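Local coordinates for tyrosine-protein phosphatase YwqE (Bacillus subtilis, PDB 3QY7) that removes phosphate from phosphotyrosine in bacterial proteins, among them YwqD, YwqF and Ssb, as a manganese-dependent phosphatase with a TIM-barrel-like PHP fold, at residues P132-E138 and A158-T163; E138-R144 and Q174-S179; L150-V154 and N186-F190; R181-L187 and Q240-K246. All coordinates share one frame. Residue numbers count along the deposited sequence, not the author numbering.

Interaction 1: P132-E138 and A158-T163. With FE (Fe (III) ion), chain B.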
# COMPACT_ATOMS: atom_id res chain seq x y z
N PRO A 132 -8.11 4.09 -7.71
CA PRO A 132 -6.80 3.45 -7.79
C PRO A 132 -5.85 4.08 -6.78
O PRO A 132 -5.82 5.31 -6.64
CB PRO A 132 -6.32 3.76 -9.23
CG PRO A 132 -7.10 4.98 -9.63
CD PRO A 132 -8.41 4.93 -8.88
N VAL A 133 -5.13 3.22 -6.06
CA VAL A 133 -4.10 3.65 -5.11
C VAL A 133 -2.76 3.24 -5.65
O VAL A 133 -2.47 2.04 -5.77
CB VAL A 133 -4.31 3.02 -3.73
CG1 VAL A 133 -3.25 3.56 -2.73
CG2 VAL A 133 -5.72 3.37 -3.21
N ILE A 134 -1.94 4.24 -5.97
CA ILE A 134 -0.59 4.00 -6.50
C ILE A 134 0.31 3.54 -5.37
O ILE A 134 0.45 4.26 -4.37
CB ILE A 134 -0.03 5.30 -7.12
CG1 ILE A 134 -0.91 5.72 -8.31
CG2 ILE A 134 1.43 5.08 -7.62
CD1 ILE A 134 -0.72 7.17 -8.74
N ALA A 135 0.90 2.36 -5.54
CA ALA A 135 1.86 1.82 -4.56
C ALA A 135 3.18 2.58 -4.65
O ALA A 135 3.73 2.78 -5.74
CB ALA A 135 2.06 0.35 -4.77
N HIS A 136 3.67 2.99 -3.49
CA HIS A 136 5.00 3.57 -3.31
C HIS A 136 5.48 4.42 -4.49
O HIS A 136 6.48 4.09 -5.11
CB HIS A 136 6.04 2.50 -2.96
CG HIS A 136 6.02 1.30 -3.85
ND1 HIS A 136 6.42 1.33 -5.17
CD2 HIS A 136 5.65 0.02 -3.60
CE1 HIS A 136 6.30 0.13 -5.69
NE2 HIS A 136 5.84 -0.69 -4.76
N PRO A 137 4.78 5.53 -4.77
CA PRO A 137 5.20 6.35 -5.90
C PRO A 137 6.61 6.92 -5.69
O PRO A 137 7.30 7.19 -6.69
CB PRO A 137 4.15 7.47 -5.93
CG PRO A 137 3.63 7.53 -4.51
CD PRO A 137 3.59 6.08 -4.09
N GLU A 138 7.03 7.08 -4.43
CA GLU A 138 8.38 7.59 -4.11
C GLU A 138 9.51 6.67 -4.59
O GLU A 138 10.65 7.11 -4.77
CB GLU A 138 8.51 7.90 -2.60
CG GLU A 138 8.81 6.68 -1.67
CD GLU A 138 7.61 5.79 -1.35
OE1 GLU A 138 7.76 4.95 -0.45
OE2 GLU A 138 6.53 5.91 -1.97
N ALA A 158 -6.55 9.84 -8.66
CA ALA A 158 -5.80 8.73 -8.08
C ALA A 158 -5.42 9.09 -6.66
O ALA A 158 -5.25 10.26 -6.32
CB ALA A 158 -4.55 8.44 -8.89
N ALA A 159 -5.33 8.07 -5.82
CA ALA A 159 -4.69 8.22 -4.51
C ALA A 159 -3.32 7.56 -4.54
O ALA A 159 -3.01 6.80 -5.46
CB ALA A 159 -5.57 7.56 -3.43
N SER A 160 -2.50 7.82 -3.53
CA SER A 160 -1.23 7.09 -3.43
C SER A 160 -0.84 6.76 -1.99
O SER A 160 -1.30 7.40 -1.04
CB SER A 160 -0.09 7.80 -4.18
OG SER A 160 0.52 8.81 -3.40
N GLN A 161 0.03 5.77 -1.87
CA GLN A 161 0.44 5.23 -0.58
C GLN A 161 1.97 5.22 -0.50
O GLN A 161 2.65 4.59 -1.32
CB GLN A 161 -0.15 3.82 -0.40
CG GLN A 161 0.55 2.97 0.67
CD GLN A 161 1.62 2.08 0.09
OE1 GLN A 161 1.41 1.41 -0.93
NE2 GLN A 161 2.78 2.01 0.76
N ILE A 162 2.48 5.94 0.49
CA ILE A 162 3.90 6.03 0.76
C ILE A 162 4.32 4.91 1.70
O ILE A 162 3.50 4.40 2.48
CB ILE A 162 4.29 7.41 1.32
CG1 ILE A 162 5.78 7.68 1.11
CG2 ILE A 162 3.84 7.61 2.78
CD1 ILE A 162 6.01 9.03 0.52
N THR A 163 5.58 4.52 1.63
CA THR A 163 6.10 3.44 2.49
C THR A 163 6.62 4.02 3.80
O THR A 163 7.36 5.00 3.77
CB THR A 163 7.28 2.70 1.81
OG1 THR A 163 6.98 2.46 0.42
CG2 THR A 163 7.55 1.38 2.50
FE FE B . 5.78 -2.90 -4.88
O HOH W 1 8.00 -2.75 -4.77
O HOH W 2 5.49 -2.99 -2.85
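Gln161 and Glu138 bury the most surface here, and they mark two ways in which neighbouring parallel strands are joined. Gln161 sits on strand 159-163 in register with Ala135. Its backbone N donates to Ile134 O at 3.0 Å, and its O takes a weak, bent bond from His136 N at 2.9 Å. Upstream the pairing is straighter: Ala159 N to Pro132 O is 2.9 Å and Ile134 N to Ala159 O is 2.8 Å. The Gln161 side chain lies on the same face as Val133 and Ala135, with Val133 CG1 3.9 Å from Gln161 CB, and its OE1 is held by His5, a metal ligand. Glu138 belongs to the turn beyond strand 132-135, where the backbone no longer pairs. Its carboxylate takes over: OE1 accepts from Thr163 OG1 at 2.8 Å and from Thr163 N at 3.0 Å, with Ser166 as a further partner, while Glu138 CD packs 3.6 Å from Ile162 CG1. Just after the strand, two residues before Glu138, His136 takes positive phi and binds iron through NE2 at 2.2 Å, together with two waters, Glu80 and Glu108. The metal site thus stands at the C-terminal strand ends, as in TIM barrels. Strand 104-108 flanks strand 131-135, strand 190-192 flanks strand 159-163, and helix 173-184 packs on Glu138 and Ile162.

Interaction 2: E138-R144 and Q174-S179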
# COMPACT_ATOMS: atom_id res chain seq x y z
N GLU A 138 7.03 7.08 -4.43
CA GLU A 138 8.38 7.59 -4.11
C GLU A 138 9.51 6.67 -4.59
O GLU A 138 10.65 7.11 -4.77
CB GLU A 138 8.51 7.90 -2.60
CG GLU A 138 8.81 6.68 -1.67
CD GLU A 138 7.61 5.79 -1.35
OE1 GLU A 138 7.76 4.95 -0.45
OE2 GLU A 138 6.53 5.91 -1.97
N ARG A 139 9.19 5.39 -4.79
CA ARG A 139 10.14 4.38 -5.23
C ARG A 139 10.17 4.21 -6.75
O ARG A 139 10.85 3.32 -7.26
CB ARG A 139 9.82 3.03 -4.58
CG ARG A 139 10.34 2.85 -3.17
CD ARG A 139 11.72 2.19 -3.23
NE ARG A 139 12.05 1.49 -2.00
CZ ARG A 139 13.13 0.73 -1.82
NH1 ARG A 139 14.01 0.56 -2.81
NH2 ARG A 139 13.33 0.15 -0.65
N ASN A 140 9.41 5.05 -7.46
CA ASN A 140 9.38 5.01 -8.92
C ASN A 140 10.39 6.00 -9.52
O ASN A 140 10.34 7.19 -9.23
CB ASN A 140 7.97 5.33 -9.42
CG ASN A 140 7.85 5.19 -10.92
OD1 ASN A 140 8.16 6.13 -11.65
ND2 ASN A 140 7.40 4.04 -11.38
N ARG A 141 11.28 5.48 -10.36
CA ARG A 141 12.36 6.30 -10.95
C ARG A 141 11.84 7.50 -11.74
O ARG A 141 12.36 8.60 -11.60
CB ARG A 141 13.28 5.45 -11.84
CG ARG A 141 14.72 6.00 -11.95
CD ARG A 141 15.35 5.84 -13.34
NE ARG A 141 15.18 4.50 -13.92
CZ ARG A 141 16.07 3.52 -13.85
NH1 ARG A 141 17.22 3.68 -13.21
NH2 ARG A 141 15.80 2.35 -14.42
N GLU A 142 10.81 7.28 -12.58
CA GLU A 142 10.24 8.38 -13.36
C GLU A 142 9.51 9.45 -12.54
O GLU A 142 9.61 10.64 -12.84
CB GLU A 142 9.33 7.86 -14.49
CG GLU A 142 9.00 8.95 -15.50
CD GLU A 142 8.29 8.45 -16.75
OE1 GLU A 142 7.93 7.25 -16.85
OE2 GLU A 142 8.09 9.30 -17.65
N ILE A 143 8.75 9.03 -11.53
CA ILE A 143 8.13 10.01 -10.65
C ILE A 143 9.21 10.82 -9.92
O ILE A 143 9.07 12.03 -9.75
CB ILE A 143 7.15 9.35 -9.64
CG1 ILE A 143 5.93 8.82 -10.38
CG2 ILE A 143 6.76 10.33 -8.55
CD1 ILE A 143 5.04 7.89 -9.54
N ARG A 144 10.27 10.15 -9.50
CA ARG A 144 11.42 10.79 -8.86
C ARG A 144 12.05 11.85 -9.78
O ARG A 144 12.37 12.95 -9.35
CB ARG A 144 12.44 9.72 -8.47
CG ARG A 144 13.70 10.20 -7.77
CD ARG A 144 13.56 10.19 -6.26
NE ARG A 144 14.86 10.44 -5.64
CZ ARG A 144 15.63 9.50 -5.10
NH1 ARG A 144 15.24 8.23 -5.04
NH2 ARG A 144 16.80 9.85 -4.59
N GLN A 174 18.05 9.50 0.64
CA GLN A 174 17.50 10.16 -0.50
C GLN A 174 16.01 9.89 -0.60
O GLN A 174 15.26 10.78 -0.80
CB GLN A 174 18.21 9.75 -1.76
CG GLN A 174 19.60 10.32 -1.81
CD GLN A 174 19.63 11.78 -1.52
OE1 GLN A 174 20.10 12.23 -0.48
NE2 GLN A 174 19.11 12.55 -2.45
N LEU A 175 15.64 8.63 -0.47
CA LEU A 175 14.25 8.27 -0.48
C LEU A 175 13.47 9.11 0.58
O LEU A 175 12.43 9.63 0.28
CB LEU A 175 14.15 6.76 -0.24
CG LEU A 175 13.19 5.85 -0.98
CD1 LEU A 175 13.04 6.24 -2.41
CD2 LEU A 175 13.45 4.35 -0.85
N LYS A 176 14.01 9.27 1.79
CA LYS A 176 13.31 10.07 2.83
C LYS A 176 13.02 11.52 2.42
O LYS A 176 11.91 12.04 2.60
CB LYS A 176 14.08 10.08 4.16
CG LYS A 176 13.41 10.92 5.25
CD LYS A 176 14.15 10.84 6.58
CE LYS A 176 13.58 11.84 7.55
NZ LYS A 176 14.23 11.77 8.89
N ALA A 177 14.04 12.19 1.91
CA ALA A 177 13.91 13.56 1.46
C ALA A 177 12.82 13.72 0.39
O ALA A 177 12.00 14.64 0.46
CB ALA A 177 15.26 14.03 0.91
N PHE A 178 12.80 12.80 -0.57
CA PHE A 178 11.81 12.84 -1.65
C PHE A 178 10.39 12.61 -1.12
O PHE A 178 9.43 13.28 -1.53
CB PHE A 178 12.15 11.84 -2.75
CG PHE A 178 11.22 11.91 -3.93
CD1 PHE A 178 10.98 13.12 -4.58
CD2 PHE A 178 10.59 10.77 -4.40
CE1 PHE A 178 10.12 13.19 -5.67
CE2 PHE A 178 9.73 10.83 -5.50
CZ PHE A 178 9.49 12.04 -6.13
N SER A 179 10.26 11.69 -0.17
CA SER A 179 8.97 11.31 0.37
C SER A 179 8.30 12.48 1.08
O SER A 179 7.08 12.68 0.96
CB SER A 179 9.14 10.14 1.35
OG SER A 179 9.73 9.02 0.73
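Phe178 is the wedge of this contact. With chi1 at t, its ring reaches from helix 174-179 into the angle between Glu138 and Arg144. Arg144 CD lies over the ring face, 3.9 Å from the centroid of Phe178, in a CH-pi contact; Glu138 O meets the ring edge at Phe178 CD2, 3.7 Å away, and Ile143 CG2 lies 4.0 Å from Phe178 CZ. Arg144 gets there with chi1 at t and chi2 turned to 92°, between the usual wells, which carries its guanidinium back along helix 174-179 until Arg144 NH2 is 3.2 Å from Gln174 CB. Leu175 is also off-rotamer at chi1 (-139°). Its CD1 approaches Glu138 O at 3.5 Å, and its CD2 rests over one face of the Arg139 guanidinium, 3.4 Å from Arg139 NE; Phe171 makes a cation-pi contact with the same arginine. Ser179, at m, turns OG back to Leu175 O at 2.8 Å, a bond within its own helix. The other segment begins its helix with an Asn N-cap, Asn140 OD1 accepting from Ile143 N at 3.0 Å. Packing of a post-strand turn and short helix against helix 173-184, an outer helix after neighbouring strand 159-163, fits the beta-alpha layering of a TIM-barrel fold.

Interaction 3: L150-V154 and N186-F190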
# COMPACT_ATOMS: atom_id res chain seq x y z
N LEU A 150 2.99 12.38 -10.91
CA LEU A 150 2.15 11.99 -9.77
C LEU A 150 1.12 13.05 -9.48
O LEU A 150 -0.07 12.74 -9.25
CB LEU A 150 2.99 11.67 -8.52
CG LEU A 150 2.19 11.32 -7.26
CD1 LEU A 150 1.45 10.01 -7.45
CD2 LEU A 150 3.15 11.22 -6.09
N TYR A 151 1.56 14.31 -9.49
CA TYR A 151 0.66 15.42 -9.33
C TYR A 151 -0.55 15.26 -10.26
O TYR A 151 -1.68 15.38 -9.83
CB TYR A 151 1.36 16.75 -9.59
CG TYR A 151 0.40 17.87 -9.85
CD1 TYR A 151 0.13 18.29 -11.16
CD2 TYR A 151 -0.28 18.49 -8.80
CE1 TYR A 151 -0.76 19.31 -11.41
CE2 TYR A 151 -1.18 19.52 -9.04
CZ TYR A 151 -1.42 19.92 -10.36
OH TYR A 151 -2.30 20.93 -10.62
N HIS A 152 -0.30 15.02 -11.54
CA HIS A 152 -1.39 14.97 -12.51
C HIS A 152 -2.33 13.79 -12.25
O HIS A 152 -3.55 13.96 -12.29
CB HIS A 152 -0.88 14.96 -13.95
CG HIS A 152 -0.40 16.29 -14.42
ND1 HIS A 152 -1.22 17.41 -14.48
CD2 HIS A 152 0.82 16.71 -14.84
CE1 HIS A 152 -0.52 18.44 -14.91
NE2 HIS A 152 0.72 18.04 -15.13
N LEU A 153 -1.77 12.62 -11.97
CA LEU A 153 -2.59 11.43 -11.70
C LEU A 153 -3.47 11.63 -10.47
O LEU A 153 -4.64 11.25 -10.46
CB LEU A 153 -1.72 10.17 -11.56
CG LEU A 153 -1.02 9.64 -12.82
CD1 LEU A 153 0.06 8.64 -12.46
CD2 LEU A 153 -2.02 9.04 -13.81
N VAL A 154 -2.91 12.25 -9.43
CA VAL A 154 -3.65 12.56 -8.21
C VAL A 154 -4.69 13.67 -8.44
O VAL A 154 -5.83 13.56 -7.99
CB VAL A 154 -2.70 12.90 -7.03
CG1 VAL A 154 -3.49 13.45 -5.83
CG2 VAL A 154 -1.91 11.65 -6.64
N ASN A 186 0.62 17.24 -0.78
CA ASN A 186 -0.71 16.60 -0.64
C ASN A 186 -0.96 15.48 -1.65
O ASN A 186 -2.10 15.21 -2.02
CB ASN A 186 -1.84 17.64 -0.70
CG ASN A 186 -1.80 18.61 0.46
OD1 ASN A 186 -2.05 19.82 0.29
ND2 ASN A 186 -1.50 18.10 1.65
N LEU A 187 0.11 14.82 -2.09
CA LEU A 187 0.01 13.78 -3.11
C LEU A 187 -0.07 12.38 -2.55
O LEU A 187 -0.24 11.41 -3.29
CB LEU A 187 1.19 13.88 -4.09
CG LEU A 187 1.30 15.18 -4.89
CD1 LEU A 187 2.44 15.00 -5.87
CD2 LEU A 187 0.00 15.54 -5.62
N ILE A 188 0.08 12.28 -1.23
CA ILE A 188 0.07 11.01 -0.50
C ILE A 188 -1.18 10.96 0.38
O ILE A 188 -1.51 11.94 1.04
CB ILE A 188 1.32 10.92 0.42
CG1 ILE A 188 2.62 11.02 -0.41
CG2 ILE A 188 1.30 9.66 1.31
CD1 ILE A 188 2.83 9.98 -1.53
N HIS A 189 -1.83 9.80 0.41
CA HIS A 189 -3.09 9.64 1.15
C HIS A 189 -3.04 8.57 2.23
O HIS A 189 -3.90 8.56 3.10
CB HIS A 189 -4.23 9.42 0.18
CG HIS A 189 -4.27 10.46 -0.89
ND1 HIS A 189 -3.58 10.33 -2.07
CD2 HIS A 189 -4.82 11.70 -0.91
CE1 HIS A 189 -3.74 11.43 -2.79
NE2 HIS A 189 -4.48 12.28 -2.11
N PHE A 190 -2.03 7.70 2.17
CA PHE A 190 -1.86 6.59 3.12
C PHE A 190 -0.37 6.40 3.42
O PHE A 190 0.48 6.69 2.57
CB PHE A 190 -2.35 5.25 2.54
CG PHE A 190 -3.73 5.27 1.97
CD1 PHE A 190 -4.84 5.10 2.79
CD2 PHE A 190 -3.92 5.40 0.59
CE1 PHE A 190 -6.13 5.09 2.26
CE2 PHE A 190 -5.21 5.39 0.04
CZ PHE A 190 -6.31 5.23 0.87
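Leu150 opens the contact from helix 150-154, pointing toward the loop and placing CD2 3.9 Å from Leu187 CD1. Tyr151 follows, contributing mainly its inner part: Tyr151 CA is 3.8 Å from Leu187 CD2 and Tyr151 CB 4.3 Å from Leu187 CD1, while the ring packs on Pro244. One helical turn after Leu150, Val154 faces the loop again. Its CB lies 4.0 Å from Leu187 CD2, its CG2 3.8 Å from Leu187 O, and its CG1 3.7 Å from His189 CE1 at the edge of the imidazole. The i, i+4 pair Leu150 and Val154, with the backbone of Tyr151, thus forms a shallow apolar seat for Leu187. That leucine follows Asn186, the positive-phi C-prime residue of the Schellman motif ending helix 173-184. His189 is anchored by its ND1 to Ser160 N, and Leu187 O accepts from Ser160 OG. The loop leads from that helix end into strand 190-192, a helix-to-strand return packed against helix 148-155 of the preceding beta-alpha unit, as in the repeating architecture of a TIM barrel.

Interaction 4: R181-L187 and Q240-K246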
# COMPACT_ATOMS: atom_id res chain seq x y z
N ARG A 181 8.75 15.60 0.38
CA ARG A 181 8.29 16.47 -0.71
C ARG A 181 6.90 16.08 -1.19
O ARG A 181 6.02 16.94 -1.29
CB ARG A 181 9.30 16.49 -1.87
CG ARG A 181 10.57 17.28 -1.53
CD ARG A 181 11.69 17.02 -2.52
NE ARG A 181 11.38 17.50 -3.87
CZ ARG A 181 11.94 17.01 -4.97
NH1 ARG A 181 12.84 16.04 -4.90
NH2 ARG A 181 11.61 17.50 -6.15
N LEU A 182 6.70 14.78 -1.43
CA LEU A 182 5.39 14.28 -1.90
C LEU A 182 4.29 14.49 -0.86
O LEU A 182 3.17 14.90 -1.19
CB LEU A 182 5.50 12.80 -2.29
CG LEU A 182 6.48 12.41 -3.41
CD1 LEU A 182 6.42 10.93 -3.80
CD2 LEU A 182 6.29 13.33 -4.64
N VAL A 183 4.60 14.22 0.41
CA VAL A 183 3.63 14.43 1.48
C VAL A 183 3.22 15.91 1.59
O VAL A 183 2.04 16.23 1.68
CB VAL A 183 4.13 13.92 2.87
CG1 VAL A 183 3.11 14.29 3.94
CG2 VAL A 183 4.33 12.37 2.85
N GLU A 184 4.21 16.81 1.57
CA GLU A 184 3.97 18.25 1.61
C GLU A 184 3.02 18.73 0.51
O GLU A 184 2.17 19.59 0.75
CB GLU A 184 5.30 18.98 1.44
CG GLU A 184 5.22 20.44 1.80
CD GLU A 184 6.53 21.16 1.63
OE1 GLU A 184 6.78 21.70 0.53
OE2 GLU A 184 7.30 21.20 2.60
N ALA A 185 3.18 18.16 -0.68
CA ALA A 185 2.39 18.52 -1.86
C ALA A 185 0.99 17.90 -1.88
O ALA A 185 0.25 18.03 -2.87
CB ALA A 185 3.15 18.12 -3.12
N ASN A 186 0.62 17.24 -0.78
CA ASN A 186 -0.71 16.60 -0.64
C ASN A 186 -0.96 15.48 -1.65
O ASN A 186 -2.10 15.21 -2.02
CB ASN A 186 -1.84 17.64 -0.70
CG ASN A 186 -1.80 18.61 0.46
OD1 ASN A 186 -2.05 19.82 0.29
ND2 ASN A 186 -1.50 18.10 1.65
N LEU A 187 0.11 14.82 -2.09
CA LEU A 187 0.01 13.78 -3.11
C LEU A 187 -0.07 12.38 -2.55
O LEU A 187 -0.24 11.41 -3.29
CB LEU A 187 1.19 13.88 -4.09
CG LEU A 187 1.30 15.18 -4.89
CD1 LEU A 187 2.44 15.00 -5.87
CD2 LEU A 187 0.00 15.54 -5.62
N GLN A 240 -6.36 16.65 0.53
CA GLN A 240 -6.06 18.08 0.49
C GLN A 240 -5.73 18.43 -0.98
O GLN A 240 -5.39 17.54 -1.78
CB GLN A 240 -4.92 18.42 1.45
CG GLN A 240 -5.22 18.17 2.94
CD GLN A 240 -6.31 19.05 3.52
OE1 GLN A 240 -7.13 18.59 4.33
NE2 GLN A 240 -6.34 20.32 3.12
N PRO A 241 -5.84 19.73 -1.34
CA PRO A 241 -5.62 20.06 -2.74
C PRO A 241 -4.20 19.70 -3.19
O PRO A 241 -3.23 20.15 -2.57
CB PRO A 241 -5.84 21.58 -2.79
CG PRO A 241 -6.58 21.92 -1.54
CD PRO A 241 -6.11 20.92 -0.52
N PRO A 242 -4.08 18.87 -4.24
CA PRO A 242 -2.77 18.46 -4.72
C PRO A 242 -1.98 19.64 -5.27
O PRO A 242 -2.57 20.61 -5.78
CB PRO A 242 -3.08 17.47 -5.84
CG PRO A 242 -4.48 17.75 -6.24
CD PRO A 242 -5.17 18.24 -5.01
N GLN A 243 -0.66 19.57 -5.13
CA GLN A 243 0.21 20.66 -5.55
C GLN A 243 1.32 20.12 -6.44
O GLN A 243 1.78 18.99 -6.25
CB GLN A 243 0.77 21.39 -4.33
CG GLN A 243 -0.26 21.86 -3.30
CD GLN A 243 -1.20 22.96 -3.80
OE1 GLN A 243 -0.94 23.61 -4.82
NE2 GLN A 243 -2.30 23.16 -3.08
N PRO A 244 1.73 20.90 -7.46
CA PRO A 244 2.87 20.45 -8.22
C PRO A 244 4.13 20.41 -7.36
O PRO A 244 4.27 21.18 -6.40
CB PRO A 244 3.01 21.52 -9.30
CG PRO A 244 1.62 21.95 -9.54
CD PRO A 244 0.98 21.95 -8.17
N VAL A 245 4.99 19.49 -7.70
CA VAL A 245 6.27 19.39 -7.08
C VAL A 245 7.25 19.42 -8.24
O VAL A 245 7.02 18.86 -9.26
CB VAL A 245 6.40 18.14 -6.20
CG1 VAL A 245 5.33 17.19 -6.37
CG2 VAL A 245 7.75 17.52 -6.16
N LYS A 246 8.34 20.10 -8.03
CA LYS A 246 9.32 20.41 -9.03
C LYS A 246 10.50 19.53 -8.83
O LYS A 246 10.57 18.94 -7.80
CB LYS A 246 9.88 21.77 -8.68
CG LYS A 246 10.76 21.55 -7.45
CD LYS A 246 11.22 22.74 -6.64
CE LYS A 246 12.58 22.41 -6.06
NZ LYS A 246 12.90 23.20 -4.91
O HOH W 3 -4.99 14.97 -2.98
O HOH W 4 -4.16 14.87 -0.07
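An unusually short hydrogen bond, 2.4 Å from Arg181 NH2 to Lys246 O, lies at one end of this contact; its N-H...O angle of 119° is far from linear, so the modelled distance deserves caution. Earlier in the tail, beside the Schellman-capped end of helix 173-184, where Asn186 has positive phi, Gln243 N donates to Ala185 O at 2.9 Å, the same carbonyl that Pro242 CA approaches at 3.6 Å in a CA-H...O contact. Two waters lie within hydrogen-bonding distance at the Gln240 end: one is 3.1 Å from Asn186 O and 2.9 Å from Gln240 O, the other 2.9 Å from both Asn186 O and Gln240 N. Between the polar ends lies an apolar patch, with Val245 CG1 3.7 Å from Leu187 CD1 and 4.0 Å from Ala185 CB, and Pro242 CB 3.6 Å from Leu187 CD2. The direct bonds and the waters thus give some of the tail's backbone groups partners that no regular structure supplies, while Val245 and Pro242 add apolar contacts.

Overall arrangement
Interaction 1 lies deepest, about 7 Å between its centre and that of the chain, and is mostly main-chain hydrogen bonding within the sheet, beside the metals. Interactions 2 and 3 are buried too, but further out, and rely on side-chain packing. Interaction 4, about 18 Å out and partly exposed, mixes apolar contacts with main-chain bonds and water. Shared residues tie the set together: Glu138 serves interactions 1 and 2, while Asn186 and Leu187 serve 3 and 4. Helix 173-184 is used by both 2 and 4. Ser160 of interaction 1 bonds to Leu187, and Tyr151 of interaction 3 packs on the tail of interaction 4.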